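TCR alpha chain (Gallus gallus, PDB 6LIR) pairs with a TCR beta chain to form the chicken alpha-beta T-cell receptor, which probably recognises antigen presented by MHC molecules. Local coordinates at residues Pro109-Ser114 with Ala165-Thr170. Residues are numbered along the deposited sequence; the frame is centred on the assembly and turned at random.
Sequences PHITPS and ASYLST
The irregular chain 109-114 runs past the beginning of 165-170, part of strand 164-174; their CA atoms come nearest at P109 and A165, 6.5 Å apart, and at I111 and S166, 6.8 Å apart. P109 and I111 turn their side chains toward the strand, whereas H110 between them points away. The P109 ring meets the methyl of A165 with its CB–CG side, P109 CB 3.6 Å from A165 CB. The segment is the linker from the V-set immunoglobulin domain, whose last strand is 97-108, to the constant domain, which opens with strand 116-121; the contact thus sets the linker against an inner strand of the constant-domain sheet. Y167 CG stands anti to its own carbonyl carbon (chi1 -82°), and the phenol reaches back to the linker, crossing the P109 ring obliquely with Y167 OH 3.9 Å from P109 CD. I111 CG2, placed beside the backbone N of I111, meets the ring edge of Y167, 4.3 Å from Y167 CD1, and lies 3.9 Å from A165 O. V153 of strand 150-156 touches both P109 and Y167, while S166, whose CB points away from 109-114, hydrogen-bonds through OG to R186 NH1 of the TCR beta chain.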
loop_
_atom_site.group_PDB
_atom_site.type_symbol
_atom_site.label_atom_id
_atom_site.label_comp_id
_atom_site.label_asym_id
_atom_site.label_seq_id
_atom_site.Cartn_x
_atom_site.Cartn_y
_atom_site.Cartn_z
ATOM N N PRO A 109 11.173 10.292 8.708
ATOM C CA PRO A 109 12.591 10.194 9.064
ATOM C C PRO A 109 13.202 11.568 9.282
ATOM O O PRO A 109 12.693 12.591 8.821
ATOM C CB PRO A 109 13.224 9.495 7.855
ATOM C CG PRO A 109 12.072 8.946 7.053
ATOM C CD PRO A 109 10.914 9.848 7.329
ATOM N N HIS A 110 14.298 11.584 10.036
ATOM C CA HIS A 110 15.030 12.825 10.244
ATOM C C HIS A 110 15.900 13.067 9.028
ATOM O O HIS A 110 16.565 12.155 8.532
ATOM C CB HIS A 110 15.899 12.781 11.501
ATOM C CG HIS A 110 16.327 14.138 11.977
ATOM N ND1 HIS A 110 17.629 14.436 12.320
ATOM C CD2 HIS A 110 15.622 15.282 12.153
ATOM C CE1 HIS A 110 17.707 15.703 12.688
ATOM N NE2 HIS A 110 16.504 16.239 12.595
ATOM N N ILE A 111 15.865 14.287 8.524
ATOM C CA ILE A 111 16.486 14.596 7.248
ATOM C C ILE A 111 17.230 15.907 7.387
ATOM O O ILE A 111 16.812 16.800 8.130
ATOM C CB ILE A 111 15.459 14.682 6.096
ATOM C CG1 ILE A 111 14.357 15.691 6.420
ATOM C CG2 ILE A 111 14.891 13.308 5.769
ATOM C CD1 ILE A 111 14.496 16.996 5.666
ATOM N N THR A 112 18.349 16.004 6.690
ATOM C CA THR A 112 19.018 17.269 6.516
ATOM C C THR A 112 18.641 17.769 5.139
ATOM O O THR A 112 18.920 17.082 4.147
ATOM C CB THR A 112 20.521 17.094 6.600
ATOM O OG1 THR A 112 20.963 16.298 5.497
ATOM C CG2 THR A 112 20.882 16.393 7.905
ATOM N N PRO A 113 18.015 18.930 5.008
ATOM C CA PRO A 113 17.509 19.315 3.691
ATOM C C PRO A 113 18.631 19.845 2.817
ATOM O O PRO A 113 19.589 20.474 3.282
ATOM C CB PRO A 113 16.485 20.416 4.007
ATOM C CG PRO A 113 16.208 20.284 5.479
ATOM C CD PRO A 113 17.462 19.768 6.088
ATOM N N SER A 114 18.473 19.594 1.533
ATOM C CA SER A 114 19.307 20.104 0.461
ATOM C C SER A 114 18.455 19.992 -0.793
ATOM O O SER A 114 18.765 19.202 -1.694
ATOM C CB SER A 114 20.612 19.318 0.336
ATOM O OG SER A 114 21.607 20.102 -0.292
ATOM N N ALA A 165 17.740 8.352 4.533
ATOM C CA ALA A 165 16.390 8.552 4.033
ATOM C C ALA A 165 16.295 9.886 3.305
ATOM O O ALA A 165 16.984 10.852 3.644
ATOM C CB ALA A 165 15.362 8.501 5.169
ATOM N N SER A 166 15.418 9.938 2.308
ATOM C CA SER A 166 15.246 11.152 1.531
ATOM C C SER A 166 13.848 11.161 0.942
ATOM O O SER A 166 13.326 10.119 0.541
ATOM C CB SER A 166 16.291 11.258 0.409
ATOM O OG SER A 166 16.227 10.138 -0.461
ATOM N N TYR A 167 13.254 12.346 0.890
ATOM C CA TYR A 167 11.941 12.518 0.298
ATOM C C TYR A 167 12.093 12.745 -1.197
ATOM O O TYR A 167 13.091 13.303 -1.661
ATOM C CB TYR A 167 11.215 13.712 0.922
ATOM C CG TYR A 167 10.538 13.430 2.241
ATOM C CD1 TYR A 167 11.264 13.393 3.425
ATOM C CD2 TYR A 167 9.165 13.212 2.305
ATOM C CE1 TYR A 167 10.643 13.143 4.637
ATOM C CE2 TYR A 167 8.537 12.966 3.507
ATOM C CZ TYR A 167 9.279 12.928 4.670
ATOM O OH TYR A 167 8.652 12.676 5.868
ATOM N N LEU A 168 11.073 12.333 -1.946
ATOM C CA LEU A 168 11.036 12.534 -3.386
ATOM C C LEU A 168 9.615 12.899 -3.773
ATOM O O LEU A 168 8.662 12.265 -3.314
ATOM C CB LEU A 168 11.462 11.272 -4.154
ATOM C CG LEU A 168 12.739 10.530 -3.762
ATOM C CD1 LEU A 168 12.803 9.178 -4.467
ATOM C CD2 LEU A 168 13.963 11.366 -4.088
ATOM N N SER A 169 9.484 13.916 -4.611
ATOM C CA SER A 169 8.213 14.306 -5.198
ATOM C C SER A 169 8.377 14.332 -6.708
ATOM O O SER A 169 9.448 14.668 -7.217
ATOM C CB SER A 169 7.733 15.671 -4.677
ATOM O OG SER A 169 7.080 15.530 -3.422
ATOM N N THR A 170 7.318 13.966 -7.428
ATOM C CA THR A 170 7.379 13.973 -8.883
ATOM C C THR A 170 6.055 14.437 -9.465
ATOM O O THR A 170 4.995 14.266 -8.863
ATOM C CB THR A 170 7.689 12.580 -9.465
ATOM O OG1 THR A 170 6.807 11.607 -8.889
ATOM C CG2 THR A 170 9.132 12.183 -9.204
#